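Local atomic coordinates of leucine aminopeptidase (Fimbriiglobus ruber, PDB entry 7D1B), a protein that binds zinc and probably acts as a glutaminyl cyclase, closing N-terminal glutamine of peptides into pyroglutamate on a peptidase family M28 scaffold. Residues A[72-75]-A[76-79]; A[79-82]-A[83-87]; A[213-216]-A[217-221]; A[286-289]-A[290-294]. All coordinates share one frame; numbering follows the deposited sequence. Where two conformers were deposited one is given.

Contact 1. Residues A[72-75]-A[76-79]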
loop_
_atom_site.group_PDB
_atom_site.type_symbol
_atom_site.label_atom_id
_atom_site.label_comp_id
_atom_site.label_asym_id
_atom_site.label_seq_id
_atom_site.Cartn_x
_atom_site.Cartn_y
_atom_site.Cartn_z
ATOM N N PRO A 72 -1.818 5.616 20.314
ATOM C CA PRO A 72 -1.747 4.220 20.774
ATOM C C PRO A 72 -2.293 3.209 19.785
ATOM O O PRO A 72 -1.767 2.092 19.722
ATOM C CB PRO A 72 -2.567 4.250 22.069
ATOM C CG PRO A 72 -2.364 5.679 22.578
ATOM C CD PRO A 72 -2.414 6.510 21.330
ATOM N N GLY A 73 -3.332 3.543 19.009
ATOM C CA GLY A 73 -3.833 2.585 18.031
ATOM C C GLY A 73 -2.789 2.244 16.981
ATOM O O GLY A 73 -2.662 1.087 16.558
ATOM N N MET A 74 -2.023 3.253 16.547
ATOM C CA MET A 74 -0.922 2.998 15.623
ATOM C C MET A 74 0.148 2.108 16.254
ATOM O O MET A 74 0.657 1.189 15.606
ATOM C CB MET A 74 -0.346 4.324 15.117
ATOM C CG MET A 74 0.960 4.159 14.356
ATOM S SD MET A 74 0.887 3.130 12.880
ATOM C CE MET A 74 0.179 4.286 11.720
ATOM N N VAL A 75 0.501 2.357 17.520
ATOM C CA VAL A 75 1.473 1.501 18.196
ATOM C C VAL A 75 0.980 0.055 18.227
ATOM O O VAL A 75 1.737 -0.887 17.949
ATOM C CB VAL A 75 1.766 2.037 19.614
ATOM C CG1 VAL A 75 2.618 1.036 20.377
ATOM C CG2 VAL A 75 2.442 3.418 19.538
ATOM N N LYS A 76 -0.297 -0.143 18.563
ATOM C CA LYS A 76 -0.854 -1.498 18.594
ATOM C C LYS A 76 -0.783 -2.159 17.224
ATOM O O LYS A 76 -0.412 -3.328 17.111
ATOM C CB LYS A 76 -2.296 -1.458 19.093
ATOM C CG LYS A 76 -2.989 -2.812 19.097
ATOM C CD LYS A 76 -2.348 -3.793 20.049
ATOM C CE LYS A 76 -3.171 -5.073 20.114
ATOM N NZ LYS A 76 -2.588 -6.079 21.040
ATOM N N GLN A 77 -1.151 -1.426 16.176
ATOM C CA GLN A 77 -1.052 -1.973 14.824
ATOM C C GLN A 77 0.374 -2.405 14.506
ATOM O O GLN A 77 0.594 -3.459 13.883
ATOM C CB GLN A 77 -1.529 -0.931 13.811
ATOM C CG GLN A 77 -1.248 -1.295 12.377
ATOM C CD GLN A 77 -1.855 -0.328 11.398
ATOM O OE1 GLN A 77 -2.479 -0.764 10.450
ATOM N NE2 GLN A 77 -1.611 0.994 11.572
ATOM N N GLN A 78 1.355 -1.576 14.879
ATOM C CA GLN A 78 2.749 -1.934 14.620
ATOM C C GLN A 78 3.127 -3.241 15.306
ATOM O O GLN A 78 3.821 -4.085 14.719
ATOM C CB GLN A 78 3.674 -0.807 15.068
ATOM C CG GLN A 78 3.553 0.422 14.190
ATOM C CD GLN A 78 4.098 1.664 14.863
ATOM O OE1 GLN A 78 4.578 1.606 15.995
ATOM N NE2 GLN A 78 4.044 2.788 14.177
ATOM N N GLU A 79 2.651 -3.438 16.541
ATOM C CA GLU A 79 2.949 -4.680 17.256
ATOM C C GLU A 79 2.305 -5.876 16.562
ATOM O O GLU A 79 2.945 -6.925 16.373
ATOM C CB GLU A 79 2.464 -4.579 18.697
ATOM C CG GLU A 79 3.220 -3.516 19.491
ATOM C CD GLU A 79 2.608 -3.165 20.845
ATOM O OE1 GLU A 79 1.455 -3.561 21.126
ATOM O OE2 GLU A 79 3.293 -2.470 21.629
#
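Lys76, Gln77, Gln78 and Glu79 each give their backbone N-H to the carbonyl four residues back, on Pro72, Gly73, Met74 and Val75, so 72-79 is regular alpha-helix; the bond from Gln78 N to Met74 O, 2.9 Å long, has an N-H...O angle of 161°. Met74 is the centre of the side-chain contact. With CG anti to the backbone N (chi1 169°) and the chain bent at both following torsions, its sulfur settles between two carboxamides. SD lies 3.5 Å from Gln77 NE2 and 3.4 Å from Gln78 NE2. Gln77 NE2 is bonded to Tyr131 O, while the amide of Gln78 has weak bonds to the Tyr131 hydroxyl and to Arg94. Gln78 also lays its CG against Met74 O, at 3.3 Å. Replacing Gln78 with alanine takes away one of the two amides beside the Met74 sulfur and is likely to leave Tyr131 and Arg94 without these weak bonds. Met74 also packs on Tyr131, Asp132 and Asp185, in loops that follow strands 123-130 and 178-184. The first turns of helix 72-87 thus border the loops near the zinc site, with the Met74 side chain about 10 Å from that of the zinc ligand Glu188.

Contact 2. Residues A[79-82]-A[83-87]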
loop_
_atom_site.group_PDB
_atom_site.type_symbol
_atom_site.label_atom_id
_atom_site.label_comp_id
_atom_site.label_asym_id
_atom_site.label_seq_id
_atom_site.Cartn_x
_atom_site.Cartn_y
_atom_site.Cartn_z
ATOM N N GLU A 79 2.651 -3.438 16.541
ATOM C CA GLU A 79 2.949 -4.680 17.256
ATOM C C GLU A 79 2.305 -5.876 16.562
ATOM O O GLU A 79 2.945 -6.925 16.373
ATOM C CB GLU A 79 2.464 -4.579 18.697
ATOM C CG GLU A 79 3.220 -3.516 19.491
ATOM C CD GLU A 79 2.608 -3.165 20.845
ATOM O OE1 GLU A 79 1.455 -3.561 21.126
ATOM O OE2 GLU A 79 3.293 -2.470 21.629
ATOM N N VAL A 80 1.026 -5.741 16.194
ATOM C CA VAL A 80 0.312 -6.825 15.518
ATOM C C VAL A 80 1.035 -7.213 14.235
ATOM O O VAL A 80 1.284 -8.397 13.962
ATOM C CB VAL A 80 -1.143 -6.400 15.243
ATOM C CG1 VAL A 80 -1.817 -7.376 14.291
ATOM C CG2 VAL A 80 -1.930 -6.262 16.545
ATOM N N LEU A 81 1.359 -6.214 13.412
ATOM C CA LEU A 81 1.989 -6.489 12.127
ATOM C C LEU A 81 3.383 -7.069 12.298
ATOM O O LEU A 81 3.761 -8.004 11.576
ATOM C CB LEU A 81 2.044 -5.216 11.284
ATOM C CG LEU A 81 0.667 -4.737 10.809
ATOM C CD1 LEU A 81 0.756 -3.333 10.269
ATOM C CD2 LEU A 81 0.078 -5.657 9.747
ATOM N N THR A 82 4.170 -6.523 13.230
ATOM C CA THR A 82 5.526 -7.019 13.426
ATOM C C THR A 82 5.505 -8.481 13.830
ATOM O O THR A 82 6.234 -9.301 13.255
ATOM C CB THR A 82 6.257 -6.167 14.473
ATOM O OG1 THR A 82 6.369 -4.822 13.987
ATOM C CG2 THR A 82 7.649 -6.727 14.778
ATOM N N LYS A 83 4.658 -8.827 14.807
ATOM C CA LYS A 83 4.580 -10.215 15.258
ATOM C C LYS A 83 4.105 -11.133 14.140
ATOM O O LYS A 83 4.634 -12.239 13.960
ATOM C CB LYS A 83 3.644 -10.306 16.460
ATOM C CG LYS A 83 3.460 -11.705 17.006
ATOM C CD LYS A 83 2.472 -11.728 18.162
ATOM C CE LYS A 83 2.325 -13.128 18.741
ATOM N NZ LYS A 83 1.414 -13.141 19.918
ATOM N N HIS A 84 3.135 -10.676 13.348
ATOM C CA HIS A 84 2.613 -11.506 12.269
ATOM C C HIS A 84 3.695 -11.792 11.229
ATOM O O HIS A 84 3.934 -12.955 10.833
ATOM C CB HIS A 84 1.448 -10.762 11.629
ATOM C CG HIS A 84 0.800 -11.528 10.530
ATOM N ND1 HIS A 84 -0.074 -12.569 10.769
ATOM C CD2 HIS A 84 0.929 -11.433 9.186
ATOM C CE1 HIS A 84 -0.470 -13.066 9.610
ATOM N NE2 HIS A 84 0.124 -12.399 8.635
ATOM N N PHE A 85 4.356 -10.734 10.762
ATOM C CA PHE A 85 5.360 -10.898 9.720
ATOM C C PHE A 85 6.546 -11.716 10.214
ATOM O O PHE A 85 7.039 -12.602 9.504
ATOM C CB PHE A 85 5.823 -9.536 9.199
ATOM C CG PHE A 85 4.774 -8.759 8.425
ATOM C CD1 PHE A 85 3.964 -9.384 7.478
ATOM C CD2 PHE A 85 4.613 -7.394 8.644
ATOM C CE1 PHE A 85 3.031 -8.650 6.749
ATOM C CE2 PHE A 85 3.677 -6.674 7.924
ATOM C CZ PHE A 85 2.895 -7.302 6.984
ATOM N N GLU A 86 7.033 -11.433 11.425
ATOM C CA GLU A 86 8.159 -12.198 11.953
ATOM C C GLU A 86 7.791 -13.661 12.130
ATOM O O GLU A 86 8.612 -14.553 11.863
ATOM C CB GLU A 86 8.622 -11.609 13.285
ATOM C CG GLU A 86 9.373 -10.289 13.131
ATOM C CD GLU A 86 9.845 -9.701 14.446
ATOM O OE1 GLU A 86 9.324 -10.074 15.520
ATOM O OE2 GLU A 86 10.757 -8.863 14.397
ATOM N N GLY A 87 6.556 -13.932 12.557
ATOM C CA GLY A 87 6.149 -15.303 12.762
ATOM C C GLY A 87 6.061 -16.091 11.480
ATOM O O GLY A 87 6.014 -17.321 11.526
#
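Leu81 and Phe85, one turn apart, lie side by side and point the same way, with Leu81 CB 4.0 Å from Phe85 CE2. They belong to the buried, apolar side of helix 72-87, which packs against the central mixed sheet of the alpha/beta fold. The Phe85 ring leans obliquely back over the preceding turn: CD2 comes to 3.1 Å from Leu81 O, the same oxygen that accepts a nearly straight bond from Phe85 N (2.9 Å, 172°). Nearer solvent, Thr82 and Glu86 also run alongside each other, the methyl CG2 of Thr82 reaching Glu86 CD at 3.7 Å while the CB and CG of Glu86 rest on Thr82 O.

Further out, Leu81 and Phe85 are covered by Met164, Met163 and Ala167 of helix 153-167 and by Leu113, Ala115, Phe181 and Leu183 of the sheet, and Val92 of the edge strand 91-99 touches Thr82, Phe85 and Glu86. His84 ties the two helices by a polar link, NE2 to Met164 O, and its ring meets Tyr57 edge-to-face. Thr82 OG1, anti to the carbonyl carbon (chi1 -63°), is hydrogen-bonded to Gln78 O, and in this rotamer the methyl CG2 faces Glu86.

Contact 3. Residues A[213-216]-A[217-221]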
loop_
_atom_site.group_PDB
_atom_site.type_symbol
_atom_site.label_atom_id
_atom_site.label_comp_id
_atom_site.label_asym_id
_atom_site.label_seq_id
_atom_site.Cartn_x
_atom_site.Cartn_y
_atom_site.Cartn_z
ATOM N N ASN A 213 13.773 9.350 0.491
ATOM C CA ASN A 213 14.978 10.119 0.777
ATOM C C ASN A 213 16.056 9.247 1.395
ATOM O O ASN A 213 17.245 9.413 1.089
ATOM C CB ASN A 213 14.658 11.276 1.716
ATOM C CG ASN A 213 13.925 12.378 1.029
ATOM O OD1 ASN A 213 13.987 12.508 -0.193
ATOM N ND2 ASN A 213 13.223 13.189 1.802
ATOM N N GLY A 214 15.667 8.327 2.286
ATOM C CA GLY A 214 16.650 7.445 2.894
ATOM C C GLY A 214 17.314 6.554 1.868
ATOM O O GLY A 214 18.532 6.320 1.910
ATOM N N TYR A 215 16.530 6.070 0.907
ATOM C CA TYR A 215 17.090 5.264 -0.168
ATOM C C TYR A 215 18.053 6.089 -1.012
ATOM O O TYR A 215 19.161 5.643 -1.325
ATOM C CB TYR A 215 15.970 4.686 -1.033
ATOM C CG TYR A 215 16.474 3.878 -2.202
ATOM C CD1 TYR A 215 17.119 2.654 -2.002
ATOM C CD2 TYR A 215 16.300 4.325 -3.502
ATOM C CE1 TYR A 215 17.584 1.909 -3.073
ATOM C CE2 TYR A 215 16.749 3.580 -4.586
ATOM C CZ TYR A 215 17.393 2.377 -4.360
ATOM O OH TYR A 215 17.815 1.606 -5.420
ATOM N N THR A 216 17.644 7.299 -1.395
ATOM C CA THR A 216 18.536 8.159 -2.172
ATOM C C THR A 216 19.860 8.396 -1.449
ATOM O O THR A 216 20.937 8.325 -2.060
ATOM C CB THR A 216 17.834 9.480 -2.487
ATOM O OG1 THR A 216 16.698 9.196 -3.309
ATOM C CG2 THR A 216 18.763 10.445 -3.220
ATOM N N LYS A 217 19.805 8.636 -0.137
ATOM C CA LYS A 217 21.028 8.896 0.620
ATOM C C LYS A 217 21.905 7.651 0.717
ATOM O O LYS A 217 23.136 7.741 0.630
ATOM C CB LYS A 217 20.656 9.400 2.012
ATOM C CG LYS A 217 20.135 10.813 2.018
ATOM C CD LYS A 217 19.691 11.231 3.406
ATOM C CE LYS A 217 20.091 12.668 3.680
ATOM N NZ LYS A 217 19.839 13.527 2.490
ATOM N N ALA A 218 21.293 6.476 0.877
ATOM C CA ALA A 218 22.039 5.250 1.138
ATOM C C ALA A 218 22.482 4.508 -0.118
ATOM O O ALA A 218 23.386 3.671 -0.031
ATOM C CB ALA A 218 21.188 4.293 1.981
ATOM N N LYS A 219 21.886 4.815 -1.272
ATOM C CA LYS A 219 21.929 3.940 -2.444
ATOM C C LYS A 219 23.348 3.550 -2.850
ATOM O O LYS A 219 23.619 2.380 -3.143
ATOM C CB LYS A 219 21.213 4.654 -3.591
ATOM C CG LYS A 219 21.027 3.855 -4.858
ATOM C CD LYS A 219 20.201 4.653 -5.858
ATOM C CE LYS A 219 20.563 6.137 -5.823
ATOM N NZ LYS A 219 19.841 6.925 -6.864
ATOM N N ALA A 220 24.269 4.520 -2.900
ATOM C CA ALA A 220 25.615 4.227 -3.396
ATOM C C ALA A 220 26.315 3.172 -2.551
ATOM O O ALA A 220 27.218 2.479 -3.046
ATOM C CB ALA A 220 26.453 5.506 -3.473
ATOM N N GLY A 221 25.935 3.044 -1.282
ATOM C CA GLY A 221 26.513 2.067 -0.387
ATOM C C GLY A 221 25.717 0.798 -0.195
ATOM O O GLY A 221 26.141 -0.069 0.576
HETATM O O HOH W 1 17.440 7.768 -5.507
HETATM O O HOH W 2 23.783 7.361 -2.474
#
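Tyr215 and Lys219 meet in a local surface contact in the last turns of helix 206-218, shortly before strand 225-232. The methylene chain of the lysine passes obliquely across the outer part of the phenol, with Lys219 CD 3.8 Å from Tyr215 CE2 and CG near CZ and OH. Tyr215 is placed for this by a chi1 of 178°, which sets the ring beside its own carbonyl carbon and lets it reach forward along the helix. Its hydroxyl is bonded to the backbone N of Tyr226, and the two tyrosine rings also meet, so the phenol joins the helix to strand 225-232. With a phenylalanine here, Tyr226 N would probably lose its hydroxyl partner, and the helix its polar tie to the strand.

Along the backbone the bonding pattern changes. Lys217 N to Asn213 O is an ordinary bond of 2.9 Å, whereas Tyr215 O receives two weak ones, from Ala218 N and Lys219 N, the latter bent to 119°. Next, a water takes the place of a direct Ala220 N to Thr216 O bond, donating to Thr216 O at 3.0 Å and accepting from Ala220 N at 2.9 Å. A second bridges the side chains, 2.7 Å from Thr216 OG1, which also bonds to Ala212 O, and accepting from Lys219 NZ at 2.9 Å. Lys219 is therefore split in its chemistry, its methylenes against the Tyr215 phenol and its ammonium on a water, which is consistent with ordered water taking part in holding this end.

Contact 4. Residues A[286-289]-A[290-294]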
loop_
_atom_site.group_PDB
_atom_site.type_symbol
_atom_site.label_atom_id
_atom_site.label_comp_id
_atom_site.label_asym_id
_atom_site.label_seq_id
_atom_site.Cartn_x
_atom_site.Cartn_y
_atom_site.Cartn_z
ATOM N N ASP A 286 1.520 7.846 -2.401
ATOM C CA ASP A 286 2.818 7.458 -1.866
ATOM C C ASP A 286 3.809 7.014 -2.934
ATOM O O ASP A 286 5.002 6.915 -2.627
ATOM C CB ASP A 286 2.638 6.356 -0.817
ATOM C CG ASP A 286 2.206 6.882 0.544
ATOM O OD1 ASP A 286 2.773 7.899 1.020
ATOM O OD2 ASP A 286 1.344 6.232 1.169
ATOM N N HIS A 287 3.360 6.725 -4.165
ATOM C CA HIS A 287 4.286 6.299 -5.212
ATOM C C HIS A 287 5.052 7.462 -5.831
ATOM O O HIS A 287 6.049 7.233 -6.518
ATOM C CB HIS A 287 3.553 5.516 -6.294
ATOM C CG HIS A 287 2.547 6.325 -7.043
ATOM N ND1 HIS A 287 1.658 7.187 -6.425
ATOM C CD2 HIS A 287 2.293 6.390 -8.371
ATOM C CE1 HIS A 287 0.896 7.744 -7.355
ATOM N NE2 HIS A 287 1.252 7.266 -8.541
ATOM N N ILE A 288 4.623 8.706 -5.596
ATOM C CA ILE A 288 5.314 9.852 -6.188
ATOM C C ILE A 288 6.744 9.939 -5.673
ATOM O O ILE A 288 7.691 10.083 -6.446
ATOM C CB ILE A 288 4.543 11.149 -5.892
ATOM C CG1 ILE A 288 3.120 11.079 -6.460
ATOM C CG2 ILE A 288 5.323 12.376 -6.389
ATOM C CD1 ILE A 288 3.061 11.040 -7.955
ATOM N N ALA A 289 6.923 9.824 -4.355
ATOM C CA ALA A 289 8.270 9.955 -3.808
ATOM C C ALA A 289 9.168 8.844 -4.321
ATOM O O ALA A 289 10.364 9.056 -4.554
ATOM C CB ALA A 289 8.226 9.926 -2.285
ATOM N N LEU A 290 8.606 7.641 -4.513
ATOM C CA LEU A 290 9.393 6.517 -5.025
ATOM C C LEU A 290 9.848 6.776 -6.455
ATOM O O LEU A 290 11.036 6.632 -6.770
ATOM C CB LEU A 290 8.583 5.212 -4.925
ATOM C CG LEU A 290 8.078 4.843 -3.533
ATOM C CD1 LEU A 290 7.287 3.547 -3.605
ATOM C CD2 LEU A 290 9.222 4.694 -2.562
ATOM N N ASN A 291 8.926 7.214 -7.322
ATOM C CA ASN A 291 9.314 7.559 -8.688
ATOM C C ASN A 291 10.376 8.651 -8.700
ATOM O O ASN A 291 11.337 8.585 -9.483
ATOM C CB ASN A 291 8.093 8.007 -9.494
ATOM C CG ASN A 291 7.276 6.831 -10.009
ATOM O OD1 ASN A 291 7.763 6.014 -10.803
ATOM N ND2 ASN A 291 6.022 6.735 -9.572
ATOM N N GLU A 292 10.234 9.659 -7.827
ATOM C CA GLU A 292 11.197 10.755 -7.808
ATOM C C GLU A 292 12.571 10.281 -7.365
ATOM O O GLU A 292 13.579 10.903 -7.720
ATOM C CB GLU A 292 10.658 11.897 -6.953
ATOM C CG GLU A 292 9.485 12.595 -7.666
ATOM C CD GLU A 292 8.863 13.740 -6.899
ATOM O OE1 GLU A 292 9.200 13.922 -5.715
ATOM O OE2 GLU A 292 8.020 14.451 -7.487
ATOM N N ALA A 293 12.640 9.193 -6.597
ATOM C CA ALA A 293 13.901 8.579 -6.209
ATOM C C ALA A 293 14.416 7.596 -7.247
ATOM O O ALA A 293 15.400 6.902 -6.987
ATOM C CB ALA A 293 13.772 7.899 -4.848
ATOM N N GLY A 294 13.793 7.532 -8.418
ATOM C CA GLY A 294 14.258 6.635 -9.454
ATOM C C GLY A 294 13.789 5.207 -9.334
ATOM O O GLY A 294 14.345 4.337 -10.009
#
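The carbonyl oxygen of His287 is gripped twice by a single residue: Asn291 gives it the backbone N-H in a straight bond (N to His287 O 3.0 Å, 172°), and its side-chain ND2, 3.1 Å from the same oxygen, adds a weak, strongly bent one. The main partner of that amide is Ala297 O, so Asn291 links the short helix 287-292 to strand 297-300. Amide and imidazole cross with their planes 73° apart, Asn291 ND2 standing 3.9 Å from His287 CD2. The histidine adopts the crowded position, CG between the backbone N and the carbonyl carbon (chi1 65°), and NE2 is bonded to Glu245 OE1. Over one face of its ring, toward the rim, sits CD1 of Ile288.

The helix closes in a Schellman motif: Gly294, at positive phi, is the C-prime residue, with Gly294 N bonded to Asn291 O and Ile295 N to Leu290 O. At these backbone angles a side chain would collide with the oxygen of the residue before, so glycine fits here. One turn earlier Ile288 CG2 touches Glu292 OE2 at 3.6 Å. Leu290 is buried against Phe211 of helix 206-218 and Ala229 of strand 225-232, while its CG comes to 3.8 Å from Asp286 O. Asp286 itself is bonded through OD1 to Ser208, and its side chain lies about 8 Å from those of the zinc ligands Asp155 and Glu188.

Overall arrangement
Contacts 1 and 2 are successive parts of one helix, 72-87, sharing Glu79. Contacts 3 and 4 sit on separate helices, 206-218 and 287-292, that touch where Thr216 OG1 meets Ala293 CB at 3.6 Å. Contact 3 is the surface member, and its segments are bridged by two ordered waters; the other three are partly buried. Chemistry follows place: contact 1, near the zinc-site loops, sets thioether against carboxamides; contact 2, away from the annotated sites, has an apolar face toward the sheet. Contacts 3 and 4 both include a helix end, one bridged by water, the other closed by a glycine, and contact 4 begins near the zinc ligands.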